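Local coordinates for protein putative C39-like peptidase (Bacillus anthracis, PDB 3ERV) that is of uncharacterised function but is probably a C39-like cysteine peptidase with a papain-like fold, or related to such enzymes, at residues S103-Y108 / V171-N176; V78-D83 / G92-I97. All blocks are in the same frame, centred on the assembly; numbering follows the deposited sequence.

Contact 1 of 2, residues S103-Y108 / V171-N176; sequences SGYGVY and VSITYN
Two tyrosines of the loop 103-108, Tyr105 and Tyr108, reach across to segment 171-176, which begins as strand, and meet it with their hydroxyls. Tyr105 OH and Tyr108 OH are hydrogen-bonded at 2.7 Å, and either may be the donor. The backbone Thr174 N gives a weak bond to Tyr105 OH at 3.4 Å, while Ser172 O lies at the edge of the Tyr108 ring, near its plane, 3.1 Å from Tyr108 OH. Tyrosine suits both places, since a long flat side chain carries its hydroxyl to the backbone of 172-174 while its ring packs on Ile173 or Val171.

The apolar part runs along Ile173. With CG anti to the backbone N (chi1 174°), the Tyr105 ring extends toward Ile173, the two side chains running in opposite senses. Ile173 CG2 makes an off-centre CH-pi contact, 4.1 Å from the centroid of the Tyr105 ring, and Ile173 CB comes to 3.6 Å from Tyr105 CZ. At the ring's edge, Tyr105 CE1 sits 3.3 Å from Thr174 O. Two residues earlier in the strand, Val171 CG2 packs obliquely on Tyr108 CE2 at 3.8 Å. Beta-branched Val171 and Ile173 suit a strand and offer compact methyls to the rings.

Beyond the contact Asn176 N and Asn176 ND2 both donate to Thr174 OG1, the backbone bond forming an ST turn. Trp164, on the partner strand 162-166, also meets the Tyr105 ring, and Tyr108 is the N-cap of helix 109-119: a two-stranded antiparallel hairpin packed by aromatic side chains onto a helix-leading loop.

Contact 2 of 2, residues V78-D83 / G92-I97; sequences VDFMND and GFVGNI. With EDO (1,2-ethanediol), chain B.
Gly92 opens the contact against Val78, whose CG1 lies 3.8 Å from Gly92 N. A side chain on Gly92 would crowd that methyl, which makes glycine apt here. At Phe93 the backbone does the joining: Val78 N donates to Phe93 O at 2.8 Å, in a nearly straight bond (172°) whose donor is tilted 35° from the carbonyl plane. The Phe93 side chain leaves the backbone away from 78-83, and its ring lies with Ile97 CB over one face, offset toward the rim.

Val94 pairs with Val78 in a parallel beta bridge, both side chains on the same face of the sheet. Its two methyls divide the work. CG2 meets Val78 CG2 at 3.7 Å, whereas CG1, anti to the backbone N, comes to 3.7 Å from Phe80 CA and 3.9 Å from Phe80 CD1, the side chains crossing at about a right angle. A beta-branched residue fits because it serves both neighbours at once.

Gly95 N then donates to Val78 O at 3.0 Å, almost in line with the carbonyl. Gly95 has a positive phi, and its backbone would jam a CB against the preceding carbonyl; a CB here would also press on Phe80 CD1, so glycine fits on both counts. Farther on, O1 of a 1,2-ethanediol, probably from the crystallisation liquor, bridges Gly95 O and Ile97 N, and Asn96 OD1 accepts from the backbone of Tyr98 and Thr99.

Strand 93-94 is an outer strand of a small mixed sheet with 77-82 in the middle and 85-86 beyond it, while Phe93 and Ile97 turn their side chains onto helix 50-61.

How the contacts relate
Contact 2 comes first along the chain and closes before contact 1 opens; their centres lie about 10 Å apart, on the same side of the chain's centre. Segments 92-97 and 103-108 join them directly: Tyr105 N probably donates to Val94 O, and Val94 N to Gly106 O, while Ser103 packs on Phe80 and Gly106 on Phe93. The small mixed sheet is thus linked through loop 103-108 to the hairpin 162-166/169-173. All four segments belong to the C39-like peptidase region. The Phe93 side chain lies near, without touching, a possible Cys-His-Asp triad of Cys50, His178 and Asp194, so that end of contact 2 may lie beside the putative active site.

Contact 1 of 2, residues S103-Y108 / V171-N176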
# COMPACT_ATOMS: atom_id res chain seq x y z
N SER A 103 13.97 5.88 13.67
CA SER A 103 12.55 5.53 13.83
C SER A 103 11.71 5.84 12.61
O SER A 103 11.92 6.87 11.98
CB SER A 103 11.94 6.31 14.99
OG SER A 103 12.70 6.08 16.15
N GLY A 104 10.70 5.01 12.34
CA GLY A 104 9.74 5.28 11.28
C GLY A 104 8.65 4.25 11.26
O GLY A 104 8.75 3.19 11.91
N TYR A 105 7.58 4.53 10.53
CA TYR A 105 6.51 3.58 10.46
C TYR A 105 6.09 3.32 8.99
O TYR A 105 6.54 2.35 8.37
CB TYR A 105 5.34 4.09 11.34
CG TYR A 105 4.09 3.22 11.22
CD1 TYR A 105 4.14 1.86 11.57
CD2 TYR A 105 2.88 3.76 10.78
CE1 TYR A 105 3.01 1.06 11.46
CE2 TYR A 105 1.74 2.95 10.66
CZ TYR A 105 1.83 1.59 11.04
OH TYR A 105 0.75 0.74 10.98
N GLY A 106 5.28 4.22 8.42
CA GLY A 106 4.74 4.01 7.06
C GLY A 106 3.79 5.16 6.80
O GLY A 106 3.82 6.18 7.52
N VAL A 107 2.93 4.99 5.82
CA VAL A 107 2.03 6.06 5.41
C VAL A 107 0.74 5.37 5.00
O VAL A 107 0.76 4.25 4.49
CB VAL A 107 2.63 6.90 4.23
CG1 VAL A 107 2.84 6.00 3.01
CG2 VAL A 107 1.69 8.05 3.87
N TYR A 108 -0.39 6.02 5.25
CA TYR A 108 -1.67 5.41 4.95
C TYR A 108 -2.23 5.96 3.63
O TYR A 108 -1.56 6.67 2.90
CB TYR A 108 -2.64 5.60 6.14
CG TYR A 108 -2.41 4.61 7.29
CD1 TYR A 108 -1.44 3.60 7.17
CD2 TYR A 108 -3.19 4.66 8.48
CE1 TYR A 108 -1.22 2.69 8.19
CE2 TYR A 108 -2.97 3.73 9.52
CZ TYR A 108 -1.98 2.73 9.35
OH TYR A 108 -1.70 1.77 10.34
N VAL A 171 -4.71 6.53 16.36
CA VAL A 171 -4.60 5.68 15.21
C VAL A 171 -4.02 4.34 15.64
O VAL A 171 -3.10 4.28 16.44
CB VAL A 171 -3.80 6.33 14.01
CG1 VAL A 171 -2.58 7.08 14.51
CG2 VAL A 171 -3.35 5.27 12.99
N SER A 172 -4.58 3.27 15.10
CA SER A 172 -4.07 1.94 15.34
C SER A 172 -2.95 1.59 14.37
O SER A 172 -3.11 1.72 13.15
CB SER A 172 -5.20 0.94 15.23
OG SER A 172 -6.14 1.22 16.25
N ILE A 173 -1.81 1.20 14.95
CA ILE A 173 -0.64 0.80 14.20
C ILE A 173 -0.16 -0.59 14.63
O ILE A 173 -0.45 -1.07 15.73
CB ILE A 173 0.54 1.85 14.35
CG1 ILE A 173 1.19 1.78 15.73
CG2 ILE A 173 0.13 3.30 13.93
CD1 ILE A 173 2.44 0.97 15.68
N THR A 174 0.50 -1.28 13.71
CA THR A 174 1.17 -2.50 14.02
C THR A 174 2.48 -2.49 13.25
O THR A 174 2.47 -2.14 12.08
CB THR A 174 0.37 -3.79 13.63
OG1 THR A 174 1.26 -4.90 13.71
CG2 THR A 174 -0.20 -3.73 12.20
N TYR A 175 3.58 -2.92 13.88
CA TYR A 175 4.87 -2.92 13.19
C TYR A 175 4.99 -4.06 12.19
O TYR A 175 6.05 -4.31 11.64
CB TYR A 175 6.02 -2.92 14.20
CG TYR A 175 5.70 -2.10 15.44
CD1 TYR A 175 5.95 -0.73 15.49
CD2 TYR A 175 5.15 -2.72 16.58
CE1 TYR A 175 5.67 0.02 16.64
CE2 TYR A 175 4.86 -2.00 17.75
CZ TYR A 175 5.12 -0.63 17.77
OH TYR A 175 4.83 0.08 18.93
N ASN A 176 3.89 -4.74 11.98
CA ASN A 176 3.68 -5.70 10.92
C ASN A 176 3.15 -5.00 9.65
O ASN A 176 2.93 -5.66 8.64
CB ASN A 176 2.50 -6.62 11.38
CG ASN A 176 2.93 -7.72 12.31
OD1 ASN A 176 3.20 -8.83 11.86
ND2 ASN A 176 2.98 -7.43 13.62

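Contact 2 of 2, residues V78-D83 / G92-I97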
# COMPACT_ATOMS: atom_id res chain seq x y z
N VAL A 78 5.80 13.31 7.95
CA VAL A 78 5.65 13.89 9.28
C VAL A 78 6.69 13.35 10.24
O VAL A 78 7.19 12.24 10.09
CB VAL A 78 4.22 13.68 9.85
CG1 VAL A 78 3.19 14.37 8.98
CG2 VAL A 78 3.88 12.18 9.99
N ASP A 79 7.06 14.13 11.24
CA ASP A 79 8.02 13.67 12.22
C ASP A 79 7.49 12.45 12.97
O ASP A 79 6.29 12.38 13.23
CB ASP A 79 8.34 14.76 13.21
CG ASP A 79 9.26 15.78 12.64
OD1 ASP A 79 9.78 15.53 11.53
OD2 ASP A 79 9.46 16.81 13.30
N PHE A 80 8.38 11.52 13.30
CA PHE A 80 8.04 10.35 14.14
C PHE A 80 7.45 10.77 15.52
O PHE A 80 6.43 10.25 15.96
CB PHE A 80 9.27 9.48 14.38
CG PHE A 80 8.94 8.16 15.00
CD1 PHE A 80 8.43 7.12 14.22
CD2 PHE A 80 9.10 7.95 16.38
CE1 PHE A 80 8.10 5.90 14.81
CE2 PHE A 80 8.77 6.73 16.97
CZ PHE A 80 8.28 5.70 16.19
N MET A 81 8.10 11.74 16.15
CA MET A 81 7.68 12.27 17.43
C MET A 81 8.11 13.73 17.47
O MET A 81 9.24 14.06 17.12
CB MET A 81 8.39 11.53 18.56
CG MET A 81 8.13 12.19 19.99
SD MET A 81 6.84 11.30 20.84
CE MET A 81 7.76 9.88 21.18
N ASN A 82 7.21 14.61 17.89
CA ASN A 82 7.52 16.03 18.02
C ASN A 82 6.68 16.66 19.13
O ASN A 82 5.45 16.55 19.10
CB ASN A 82 7.21 16.74 16.71
CG ASN A 82 7.58 18.20 16.76
OD1 ASN A 82 8.75 18.55 16.95
ND2 ASN A 82 6.60 19.07 16.61
N ASP A 83 7.33 17.31 20.11
CA ASP A 83 6.57 17.99 21.19
C ASP A 83 5.74 16.95 21.96
O ASP A 83 4.62 17.22 22.38
CB ASP A 83 5.63 19.02 20.53
CG ASP A 83 5.28 20.18 21.43
OD1 ASP A 83 6.15 20.60 22.23
OD2 ASP A 83 4.12 20.69 21.34
N GLY A 92 1.07 12.01 6.86
CA GLY A 92 2.20 11.83 5.97
C GLY A 92 2.92 10.55 6.32
O GLY A 92 2.54 9.85 7.29
N PHE A 93 3.99 10.25 5.57
CA PHE A 93 4.86 9.17 5.97
C PHE A 93 5.48 9.49 7.32
O PHE A 93 6.09 10.55 7.50
CB PHE A 93 5.96 8.87 4.91
CG PHE A 93 6.77 7.67 5.24
CD1 PHE A 93 6.51 6.46 4.62
CD2 PHE A 93 7.78 7.74 6.22
CE1 PHE A 93 7.27 5.30 4.95
CE2 PHE A 93 8.52 6.59 6.58
CZ PHE A 93 8.28 5.38 5.95
N VAL A 94 5.39 8.56 8.27
CA VAL A 94 5.85 8.85 9.66
C VAL A 94 7.31 8.43 9.88
O VAL A 94 7.63 7.21 9.90
CB VAL A 94 4.95 8.17 10.78
CG1 VAL A 94 5.45 8.54 12.21
CG2 VAL A 94 3.49 8.54 10.62
N GLY A 95 8.18 9.42 10.04
CA GLY A 95 9.54 9.13 10.29
C GLY A 95 10.36 8.82 9.05
O GLY A 95 10.14 9.44 7.98
N ASN A 96 11.28 7.87 9.18
CA ASN A 96 12.37 7.68 8.23
C ASN A 96 12.08 6.60 7.20
O ASN A 96 11.96 5.42 7.53
CB ASN A 96 13.67 7.41 8.98
CG ASN A 96 14.90 7.71 8.14
OD1 ASN A 96 15.13 7.05 7.11
ND2 ASN A 96 15.66 8.74 8.54
N ILE A 97 11.85 7.02 5.95
CA ILE A 97 11.58 6.10 4.87
C ILE A 97 12.84 5.30 4.41
O ILE A 97 12.72 4.20 3.87
CB ILE A 97 10.95 6.87 3.67
CG1 ILE A 97 10.30 5.89 2.66
CG2 ILE A 97 12.02 7.82 3.04
CD1 ILE A 97 9.31 6.61 1.71
C1 EDO B . 12.78 10.40 5.26
O1 EDO B . 11.51 9.92 5.68
C2 EDO B . 13.31 11.51 6.14
O2 EDO B . 13.90 10.99 7.33